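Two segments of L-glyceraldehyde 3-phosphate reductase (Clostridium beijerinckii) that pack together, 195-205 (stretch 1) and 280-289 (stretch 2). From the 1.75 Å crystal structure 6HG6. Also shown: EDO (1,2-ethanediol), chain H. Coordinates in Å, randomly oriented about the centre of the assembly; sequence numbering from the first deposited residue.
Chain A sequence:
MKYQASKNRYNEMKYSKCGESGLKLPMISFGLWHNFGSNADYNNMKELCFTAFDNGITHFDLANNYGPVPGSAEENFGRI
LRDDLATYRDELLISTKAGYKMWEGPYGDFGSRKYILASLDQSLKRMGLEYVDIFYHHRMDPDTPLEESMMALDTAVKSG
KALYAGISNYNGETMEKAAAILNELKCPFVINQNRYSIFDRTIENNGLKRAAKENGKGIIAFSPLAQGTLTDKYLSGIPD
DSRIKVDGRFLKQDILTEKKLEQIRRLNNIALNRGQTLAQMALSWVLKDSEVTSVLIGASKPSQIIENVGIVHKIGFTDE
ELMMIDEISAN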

# COMPACT_ATOMS: atom_id res chain seq x y z
N ARG A 195 4.35 6.97 1.04
CA ARG A 195 3.21 7.91 1.21
C ARG A 195 3.25 8.86 0.02
O ARG A 195 4.33 9.38 -0.27
CB ARG A 195 3.33 8.71 2.51
CG ARG A 195 2.06 9.46 2.89
CD ARG A 195 2.07 10.11 4.29
NE ARG A 195 2.41 9.16 5.34
CZ ARG A 195 3.64 8.94 5.83
NH1 ARG A 195 4.69 9.63 5.38
NH2 ARG A 195 3.82 8.02 6.77
N TYR A 196 2.11 9.06 -0.63
CA TYR A 196 2.00 9.97 -1.80
C TYR A 196 0.57 10.43 -1.95
O TYR A 196 -0.32 9.58 -1.95
CB TYR A 196 2.46 9.23 -3.06
CG TYR A 196 2.66 10.07 -4.29
CD1 TYR A 196 3.23 11.34 -4.24
CD2 TYR A 196 2.32 9.59 -5.54
CE1 TYR A 196 3.41 12.10 -5.39
CE2 TYR A 196 2.54 10.32 -6.70
CZ TYR A 196 3.09 11.58 -6.64
OH TYR A 196 3.28 12.29 -7.79
N SER A 197 0.37 11.74 -2.05
CA SER A 197 -0.97 12.33 -2.28
C SER A 197 -0.79 13.68 -2.95
O SER A 197 0.32 14.20 -2.99
CB SER A 197 -1.73 12.51 -1.01
OG SER A 197 -1.11 13.52 -0.24
N ILE A 198 -1.89 14.26 -3.37
CA ILE A 198 -1.86 15.67 -3.85
C ILE A 198 -1.19 16.56 -2.80
O ILE A 198 -0.49 17.51 -3.21
CB ILE A 198 -3.29 16.11 -4.21
CG1 ILE A 198 -3.73 15.39 -5.49
CG2 ILE A 198 -3.38 17.61 -4.33
CD1 ILE A 198 -5.17 15.62 -5.87
N PHE A 199 -1.38 16.29 -1.49
CA PHE A 199 -0.83 17.12 -0.38
C PHE A 199 0.53 16.63 0.13
O PHE A 199 1.16 17.36 0.95
CB PHE A 199 -1.84 17.21 0.76
CG PHE A 199 -3.00 18.12 0.47
CD1 PHE A 199 -2.79 19.39 -0.03
CD2 PHE A 199 -4.30 17.69 0.67
CE1 PHE A 199 -3.85 20.23 -0.29
CE2 PHE A 199 -5.37 18.54 0.41
CZ PHE A 199 -5.14 19.79 -0.11
N ASP A 200 1.04 15.50 -0.33
CA ASP A 200 2.35 14.99 0.12
C ASP A 200 3.18 14.60 -1.09
O ASP A 200 3.01 13.49 -1.61
CB ASP A 200 2.19 13.85 1.12
CG ASP A 200 3.51 13.47 1.74
OD1 ASP A 200 4.56 13.94 1.24
OD2 ASP A 200 3.49 12.72 2.71
N ARG A 201 4.10 15.49 -1.48
CA ARG A 201 4.95 15.31 -2.67
C ARG A 201 6.33 14.79 -2.30
O ARG A 201 7.26 14.97 -3.10
CB ARG A 201 5.06 16.66 -3.38
CG ARG A 201 3.72 17.28 -3.73
CD ARG A 201 2.77 16.35 -4.48
NE ARG A 201 1.62 17.11 -4.97
CZ ARG A 201 1.53 17.74 -6.15
NH1 ARG A 201 0.43 18.42 -6.42
NH2 ARG A 201 2.51 17.73 -7.03
N THR A 202 6.49 14.23 -1.10
CA THR A 202 7.81 13.77 -0.61
C THR A 202 8.54 12.96 -1.69
O THR A 202 9.73 13.28 -1.94
CB THR A 202 7.71 12.97 0.69
OG1 THR A 202 7.16 13.86 1.65
CG2 THR A 202 9.05 12.45 1.18
N ILE A 203 7.89 12.00 -2.32
CA ILE A 203 8.59 11.08 -3.28
C ILE A 203 8.97 11.83 -4.57
O ILE A 203 9.78 11.29 -5.34
CB ILE A 203 7.78 9.79 -3.57
CG1 ILE A 203 6.50 10.04 -4.37
CG2 ILE A 203 7.49 9.00 -2.29
CD1 ILE A 203 5.89 8.76 -4.90
N GLU A 204 8.41 13.02 -4.81
CA GLU A 204 8.76 13.85 -6.00
C GLU A 204 10.05 14.63 -5.67
O GLU A 204 10.69 15.11 -6.62
CB GLU A 204 7.62 14.81 -6.35
CG GLU A 204 6.33 14.14 -6.81
CD GLU A 204 5.16 15.07 -7.13
OE1 GLU A 204 5.29 16.31 -6.94
OE2 GLU A 204 4.10 14.58 -7.57
N ASN A 205 10.39 14.79 -4.39
CA ASN A 205 11.48 15.68 -3.90
C ASN A 205 12.63 14.93 -3.22
O ASN A 205 13.72 15.54 -3.10
CB ASN A 205 10.90 16.71 -2.92
CG ASN A 205 9.81 17.54 -3.56
OD1 ASN A 205 9.94 17.94 -4.70
ND2 ASN A 205 8.73 17.79 -2.85
C1 EDO H . 14.69 13.64 -8.19
O1 EDO H . 15.89 12.88 -8.29
C2 EDO H . 14.55 14.30 -6.86
O2 EDO H . 13.25 14.14 -6.30
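Stretch 2 (280-289) QMALSWVLKD

Stretch 2 enters as the continuing part of a helix that runs through Val-286 and then gives way to a turn; its backbone hydrogen bonds include Ser-284 N to Gln-280 O (3.0 Å) and Trp-285 N to Met-281 O (2.8 Å). It packs against Ser-197 and Ile-198, the first two residues of the Ser-197 to Asp-200 type I turn, and against the side chains of Tyr-196, Arg-201 and Glu-204. The backbones come nearest at Val-286 and Ser-197, with CA atoms 6.1 Å apart, and at Ala-282 and Ile-198, with CA atoms 6.6 Å apart. Progress along the helix from Ala-282 to Val-286 therefore leads back from Ile-198 to Ser-197.

Gln-280 makes no contact with stretch 1. Met-281, with chi1 and chi2 t and chi3 p, brings CE to 4.3 Å from Ile-198 CD1. The same CD1 lies 4.1 Å from Ala-282 CA and 4.5 Å from Ala-282 CB. Water 2 joins the backbones here, accepting from Ile-198 N (2.9 Å) and donating to Ala-282 O (2.9 Å). Leu-283 and Ser-284 do not touch stretch 1.

Trp-285, chi1 t, points toward stretch 1 and loses the most surface to it, 115 Å². Ile-198 CG1 sits over one face of the indole, 3.8 Å from the centroid of the five-membered ring, in a CH-pi contact. The Tyr-196 ring meets the six-membered ring obliquely, at 47°, with Tyr-196 CZ 3.6 Å from Trp-285 CZ3. Trp-285 CZ2 lies over one face of the Arg-201 guanidinium, 3.4 Å from Arg-201 CZ.

Val-286 sets CG2 3.5 Å from Tyr-196 O and CG1 4.0 Å from Tyr-196 CD2. Leu-287 points away. Lys-288 forms a salt bridge with Asp-289, NZ to OD2 2.9 Å, and reaches stretch 1 through water: its NZ donates to water 1 (2.8 Å), which donates to Tyr-196 OH (2.9 Å). No direct hydrogen bond joins the stretches.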

# COMPACT_ATOMS: atom_id res chain seq x y z
N GLN A 280 -12.09 10.34 -5.27
CA GLN A 280 -11.86 9.62 -6.55
C GLN A 280 -10.76 10.34 -7.35
O GLN A 280 -9.88 9.64 -7.86
CB GLN A 280 -13.13 9.50 -7.36
CG GLN A 280 -14.05 8.41 -6.86
CD GLN A 280 -15.31 8.40 -7.69
OE1 GLN A 280 -15.84 9.45 -8.05
NE2 GLN A 280 -15.69 7.20 -8.10
N MET A 281 -10.78 11.67 -7.40
CA MET A 281 -9.74 12.39 -8.18
C MET A 281 -8.38 12.21 -7.50
O MET A 281 -7.37 12.08 -8.21
CB MET A 281 -10.04 13.88 -8.29
CG MET A 281 -9.03 14.55 -9.16
SD MET A 281 -9.36 16.29 -9.42
CE MET A 281 -8.77 16.97 -7.86
N ALA A 282 -8.36 12.22 -6.17
CA ALA A 282 -7.11 12.07 -5.40
C ALA A 282 -6.48 10.71 -5.73
O ALA A 282 -5.25 10.65 -5.83
CB ALA A 282 -7.37 12.24 -3.91
N LEU A 283 -7.31 9.65 -5.87
CA LEU A 283 -6.81 8.29 -6.20
C LEU A 283 -6.31 8.29 -7.65
O LEU A 283 -5.20 7.79 -7.87
CB LEU A 283 -7.91 7.25 -6.02
CG LEU A 283 -8.45 7.08 -4.60
CD1 LEU A 283 -9.51 5.99 -4.60
CD2 LEU A 283 -7.36 6.76 -3.62
N SER A 284 -7.07 8.87 -8.57
CA SER A 284 -6.69 8.97 -10.00
C SER A 284 -5.37 9.74 -10.13
O SER A 284 -4.52 9.34 -10.92
CB SER A 284 -7.73 9.59 -10.83
OG SER A 284 -8.91 8.83 -10.76
N TRP A 285 -5.19 10.81 -9.36
CA TRP A 285 -3.98 11.65 -9.49
C TRP A 285 -2.74 10.84 -9.10
O TRP A 285 -1.70 10.93 -9.79
CB TRP A 285 -4.18 12.93 -8.68
CG TRP A 285 -3.02 13.86 -8.78
CD1 TRP A 285 -2.90 14.91 -9.63
CD2 TRP A 285 -1.81 13.84 -8.00
NE1 TRP A 285 -1.70 15.52 -9.44
CE2 TRP A 285 -1.02 14.91 -8.45
CE3 TRP A 285 -1.34 13.05 -6.96
CZ2 TRP A 285 0.25 15.18 -7.94
CZ3 TRP A 285 -0.09 13.32 -6.44
CH2 TRP A 285 0.67 14.39 -6.91
N VAL A 286 -2.79 10.11 -8.01
CA VAL A 286 -1.62 9.32 -7.57
C VAL A 286 -1.19 8.33 -8.67
O VAL A 286 0.02 8.02 -8.73
CB VAL A 286 -1.96 8.63 -6.23
CG1 VAL A 286 -1.07 7.49 -5.97
CG2 VAL A 286 -1.92 9.64 -5.11
N LEU A 287 -2.12 7.84 -9.46
CA LEU A 287 -1.87 6.84 -10.55
C LEU A 287 -1.55 7.49 -11.90
O LEU A 287 -1.43 6.76 -12.89
CB LEU A 287 -3.12 5.96 -10.72
CG LEU A 287 -3.35 4.94 -9.59
CD1 LEU A 287 -4.71 4.31 -9.77
CD2 LEU A 287 -2.27 3.88 -9.52
N LYS A 288 -1.48 8.81 -11.99
CA LYS A 288 -1.41 9.44 -13.33
C LYS A 288 -0.13 9.03 -14.07
O LYS A 288 -0.17 9.02 -15.32
CB LYS A 288 -1.54 10.96 -13.21
CG LYS A 288 -0.38 11.73 -12.61
CD LYS A 288 -0.80 13.16 -12.37
CE LYS A 288 0.32 14.14 -12.12
NZ LYS A 288 1.47 13.60 -11.40
N ASP A 289 0.97 8.90 -13.37
CA ASP A 289 2.30 8.56 -13.92
C ASP A 289 2.52 7.05 -13.88
O ASP A 289 2.26 6.41 -12.85
CB ASP A 289 3.41 9.33 -13.19
CG ASP A 289 3.25 10.84 -13.30
OD1 ASP A 289 2.97 11.36 -14.42
OD2 ASP A 289 3.32 11.49 -12.25
O HOH W 1 0.89 11.80 -9.40
O HOH W 2 -3.92 12.18 -3.75
O HOH W 3 3.13 15.38 -9.85